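Local coordinates for Non-structural polyprotein (Sindbis virus, PDB 4GUA) that carries a cysteine protease, a macro domain and a zinc-binding region in one viral precursor, and probably cleaves the alphavirus non-structural polyprotein, at residues L259-Y270 and S301-L312. Numbering follows the deposited sequence.
Sequences LNPGGTLVVKSY and SNTEMYLIFRQL
L265 pairs with F309 and V267 with L307 as antiparallel hydrogen-bonded pairs, joining strands 263-269 and 305-310, whose short axes run antiparallel at 150° and come within 4.4 Å. The sheet has strand order 3-2-1-4-5-7-6, with 305-312, the seventh, running antiparallel between 263-269 and the edge strand 288-294. This is a Rossmann-like methyltransferase fold, consistent with the methyltransferase-like domain of nsP2. In each pair the two N-H...O bonds are 3.0 Å long, as between V267 N and L307 O.

At the corner, a type II turn from N260 to G263, G262 N donates to L312 O. L312 N answers on a lone pair of G263 O. L312 CD2 lies 3.9 Å from L259 CD2.

On the face shared by L265, V267, L307 and F309, helix 237-257 covers L265 and V267. V267 CG1 meets the edge of the F309 ring, 3.6 Å from CE1. L265 O sits at the same ring's edge, in its plane.

On the other face, K268 CB packs against Y306 CE1 at 3.7 Å. CG of K268 stands anti to the backbone N (chi1 168°), and the chain bends at chi3. NZ then makes a salt bridge to E304 OE2 at 3.2 Å, from above the carboxylate plane. S300 N is hydrogen-bonded to E304 OE1, and Y306 OH to N228 OD1.

Y270 lies beside E304, its ring 62° from the carboxylate plane, with Y270 CE1 3.5 Å from E304 CG.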
loop_
_atom_site.group_PDB
_atom_site.type_symbol
_atom_site.label_atom_id
_atom_site.label_comp_id
_atom_site.label_asym_id
_atom_site.label_seq_id
_atom_site.Cartn_x
_atom_site.Cartn_y
_atom_site.Cartn_z
ATOM N N LEU A 259 12.577 18.823 5.634
ATOM C CA LEU A 259 13.388 17.857 4.897
ATOM C C LEU A 259 13.873 18.374 3.540
ATOM O O LEU A 259 13.084 18.881 2.752
ATOM C CB LEU A 259 12.574 16.582 4.679
ATOM C CG LEU A 259 13.348 15.332 4.257
ATOM C CD1 LEU A 259 14.452 14.994 5.240
ATOM C CD2 LEU A 259 12.393 14.160 4.107
ATOM N N ASN A 260 15.173 18.245 3.275
ATOM C CA ASN A 260 15.733 18.598 1.966
ATOM C C ASN A 260 15.389 17.586 0.891
ATOM O O ASN A 260 15.204 16.407 1.182
ATOM C CB ASN A 260 17.255 18.688 2.028
ATOM C CG ASN A 260 17.742 19.957 2.669
ATOM O OD1 ASN A 260 17.187 21.036 2.440
ATOM N ND2 ASN A 260 18.793 19.842 3.475
ATOM N N PRO A 261 15.340 18.035 -0.369
ATOM C CA PRO A 261 15.160 17.084 -1.471
ATOM C C PRO A 261 16.243 16.003 -1.459
ATOM O O PRO A 261 17.384 16.273 -1.088
ATOM C CB PRO A 261 15.258 17.963 -2.729
ATOM C CG PRO A 261 15.652 19.323 -2.265
ATOM C CD PRO A 261 15.302 19.431 -0.825
ATOM N N GLY A 262 15.875 14.785 -1.842
ATOM C CA GLY A 262 16.783 13.658 -1.764
ATOM C C GLY A 262 16.990 13.193 -0.333
ATOM O O GLY A 262 17.783 12.284 -0.071
ATOM N N GLY A 263 16.274 13.821 0.596
ATOM C CA GLY A 263 16.407 13.526 2.013
ATOM C C GLY A 263 15.705 12.252 2.439
ATOM O O GLY A 263 14.998 11.619 1.655
ATOM N N THR A 264 15.914 11.877 3.696
ATOM C CA THR A 264 15.349 10.654 4.246
ATOM C C THR A 264 14.582 10.930 5.535
ATOM O O THR A 264 15.040 11.678 6.402
ATOM C CB THR A 264 16.457 9.617 4.511
ATOM O OG1 THR A 264 16.907 9.078 3.262
ATOM C CG2 THR A 264 15.954 8.480 5.401
ATOM N N LEU A 265 13.401 10.330 5.635
ATOM C CA LEU A 265 12.554 10.438 6.814
ATOM C C LEU A 265 12.363 9.078 7.465
ATOM O O LEU A 265 11.820 8.173 6.861
ATOM C CB LEU A 265 11.194 11.002 6.417
ATOM C CG LEU A 265 10.117 10.995 7.500
ATOM C CD1 LEU A 265 10.442 11.964 8.616
ATOM C CD2 LEU A 265 8.793 11.347 6.876
ATOM N N VAL A 266 12.843 8.928 8.689
ATOM C CA VAL A 266 12.594 7.735 9.483
ATOM C C VAL A 266 11.521 8.082 10.503
ATOM O O VAL A 266 11.663 9.053 11.219
ATOM C CB VAL A 266 13.884 7.296 10.213
ATOM C CG1 VAL A 266 13.612 6.139 11.176
ATOM C CG2 VAL A 266 14.963 6.920 9.204
ATOM N N VAL A 267 10.425 7.332 10.541
ATOM C CA VAL A 267 9.330 7.655 11.456
ATOM C C VAL A 267 8.788 6.411 12.141
ATOM O O VAL A 267 8.451 5.426 11.490
ATOM C CB VAL A 267 8.169 8.389 10.732
ATOM C CG1 VAL A 267 7.819 7.699 9.425
ATOM C CG2 VAL A 267 6.945 8.487 11.635
ATOM N N LYS A 268 8.683 6.465 13.461
ATOM C CA LYS A 268 8.218 5.317 14.222
ATOM C C LYS A 268 6.733 5.025 13.948
ATOM O O LYS A 268 5.886 5.927 13.944
ATOM C CB LYS A 268 8.450 5.549 15.717
ATOM C CG LYS A 268 7.738 4.539 16.596
ATOM C CD LYS A 268 7.992 4.779 18.072
ATOM C CE LYS A 268 9.436 4.506 18.460
ATOM N NZ LYS A 268 9.649 4.727 19.918
ATOM N N SER A 269 6.434 3.750 13.719
ATOM C CA SER A 269 5.069 3.302 13.497
ATOM C C SER A 269 4.872 1.922 14.089
ATOM O O SER A 269 5.810 1.277 14.533
ATOM C CB SER A 269 4.738 3.242 12.004
ATOM O OG SER A 269 5.248 2.055 11.409
ATOM N N TYR A 270 3.617 1.512 14.135
ATOM C CA TYR A 270 3.218 0.156 14.481
ATOM C C TYR A 270 2.849 -0.664 13.232
ATOM O O TYR A 270 2.181 -1.687 13.312
ATOM C CB TYR A 270 2.166 0.213 15.582
ATOM C CG TYR A 270 2.707 1.063 16.717
ATOM C CD1 TYR A 270 3.430 0.488 17.755
ATOM C CD2 TYR A 270 2.566 2.449 16.706
ATOM C CE1 TYR A 270 3.959 1.261 18.772
ATOM C CE2 TYR A 270 3.093 3.234 17.725
ATOM C CZ TYR A 270 3.791 2.633 18.752
ATOM O OH TYR A 270 4.323 3.400 19.765
ATOM N N SER A 301 9.111 -1.972 22.045
ATOM C CA SER A 301 8.083 -3.003 22.047
ATOM C C SER A 301 8.140 -3.817 20.771
ATOM O O SER A 301 8.791 -3.430 19.800
ATOM C CB SER A 301 6.695 -2.379 22.199
ATOM O OG SER A 301 6.263 -1.790 20.984
ATOM N N ASN A 302 7.433 -4.938 20.764
ATOM C CA ASN A 302 7.469 -5.835 19.617
ATOM C C ASN A 302 6.551 -5.388 18.482
ATOM O O ASN A 302 6.633 -5.919 17.371
ATOM C CB ASN A 302 7.144 -7.265 20.049
ATOM C CG ASN A 302 5.794 -7.385 20.714
ATOM O OD1 ASN A 302 5.234 -6.403 21.199
ATOM N ND2 ASN A 302 5.283 -8.603 20.784
ATOM N N THR A 303 5.666 -4.432 18.761
ATOM C CA THR A 303 4.822 -3.847 17.723
ATOM C C THR A 303 5.462 -2.632 17.043
ATOM O O THR A 303 4.999 -2.200 15.984
ATOM C CB THR A 303 3.453 -3.415 18.272
ATOM O OG1 THR A 303 3.634 -2.444 19.309
ATOM C CG2 THR A 303 2.676 -4.614 18.804
ATOM N N GLU A 304 6.509 -2.071 17.645
ATOM C CA GLU A 304 7.164 -0.890 17.076
ATOM C C GLU A 304 7.907 -1.219 15.782
ATOM O O GLU A 304 8.618 -2.215 15.692
ATOM C CB GLU A 304 8.110 -0.246 18.090
ATOM C CG GLU A 304 7.389 0.669 19.067
ATOM C CD GLU A 304 8.329 1.462 19.952
ATOM O OE1 GLU A 304 9.553 1.262 19.834
ATOM O OE2 GLU A 304 7.838 2.285 20.761
ATOM N N MET A 305 7.703 -0.381 14.775
ATOM C CA MET A 305 8.309 -0.555 13.464
ATOM C C MET A 305 8.708 0.816 12.949
ATOM O O MET A 305 7.866 1.699 12.838
ATOM C CB MET A 305 7.289 -1.180 12.511
ATOM C CG MET A 305 7.831 -1.574 11.152
ATOM S SD MET A 305 8.918 -3.007 11.244
ATOM C CE MET A 305 7.783 -4.284 11.790
ATOM N N TYR A 306 9.978 1.008 12.630
ATOM C CA TYR A 306 10.395 2.253 12.002
ATOM C C TYR A 306 10.224 2.144 10.497
ATOM O O TYR A 306 10.718 1.204 9.880
ATOM C CB TYR A 306 11.842 2.593 12.332
ATOM C CG TYR A 306 12.098 3.043 13.759
ATOM C CD1 TYR A 306 11.790 4.330 14.177
ATOM C CD2 TYR A 306 12.681 2.180 14.678
ATOM C CE1 TYR A 306 12.042 4.739 15.486
ATOM C CE2 TYR A 306 12.936 2.574 15.978
ATOM C CZ TYR A 306 12.618 3.850 16.384
ATOM O OH TYR A 306 12.888 4.219 17.690
ATOM N N LEU A 307 9.469 3.082 9.931
ATOM C CA LEU A 307 9.350 3.251 8.486
ATOM C C LEU A 307 10.439 4.171 7.933
ATOM O O LEU A 307 10.677 5.261 8.445
ATOM C CB LEU A 307 7.982 3.833 8.141
ATOM C CG LEU A 307 6.770 3.014 8.591
ATOM C CD1 LEU A 307 5.483 3.777 8.317
ATOM C CD2 LEU A 307 6.745 1.653 7.914
ATOM N N ILE A 308 11.104 3.715 6.881
ATOM C CA ILE A 308 12.179 4.469 6.252
ATOM C C ILE A 308 11.813 4.913 4.832
ATOM O O ILE A 308 11.769 4.109 3.913
ATOM C CB ILE A 308 13.446 3.595 6.211
ATOM C CG1 ILE A 308 13.787 3.135 7.631
ATOM C CG2 ILE A 308 14.610 4.351 5.598
ATOM C CD1 ILE A 308 14.825 2.052 7.704
ATOM N N PHE A 309 11.548 6.203 4.666
ATOM C CA PHE A 309 11.291 6.797 3.358
ATOM C C PHE A 309 12.580 7.438 2.832
ATOM O O PHE A 309 13.136 8.325 3.476
ATOM C CB PHE A 309 10.195 7.866 3.482
ATOM C CG PHE A 309 8.911 7.354 4.074
ATOM C CD1 PHE A 309 8.747 7.272 5.445
ATOM C CD2 PHE A 309 7.861 6.961 3.261
ATOM C CE1 PHE A 309 7.558 6.795 5.997
ATOM C CE2 PHE A 309 6.670 6.486 3.807
ATOM C CZ PHE A 309 6.523 6.405 5.175
ATOM N N ARG A 310 13.048 7.006 1.662
ATOM C CA ARG A 310 14.358 7.431 1.161
ATOM C C ARG A 310 14.267 8.327 -0.073
ATOM O O ARG A 310 13.568 7.994 -1.036
ATOM C CB ARG A 310 15.196 6.209 0.788
ATOM C CG ARG A 310 15.614 5.332 1.942
ATOM C CD ARG A 310 16.478 4.179 1.446
ATOM N NE ARG A 310 16.705 3.191 2.492
ATOM C CZ ARG A 310 17.545 3.365 3.505
ATOM N NH1 ARG A 310 18.240 4.493 3.612
ATOM N NH2 ARG A 310 17.693 2.417 4.417
ATOM N N GLN A 311 15.035 9.419 -0.064
ATOM C CA GLN A 311 15.115 10.322 -1.211
ATOM C C GLN A 311 13.809 11.010 -1.595
ATOM O O GLN A 311 13.123 10.579 -2.527
ATOM C CB GLN A 311 15.677 9.598 -2.426
ATOM C CG GLN A 311 17.108 9.156 -2.277
ATOM C CD GLN A 311 17.610 8.484 -3.534
ATOM O OE1 GLN A 311 18.466 9.016 -4.233
ATOM N NE2 GLN A 311 17.065 7.305 -3.835
ATOM N N LEU A 312 13.458 12.063 -0.858
ATOM C CA LEU A 312 12.225 12.800 -1.123
ATOM C C LEU A 312 12.368 13.676 -2.354
ATOM O O LEU A 312 13.178 14.596 -2.367
ATOM C CB LEU A 312 11.950 13.732 0.060
ATOM C CG LEU A 312 10.947 14.872 -0.154
ATOM C CD1 LEU A 312 9.531 14.344 -0.099
ATOM C CD2 LEU A 312 11.152 15.961 0.882
#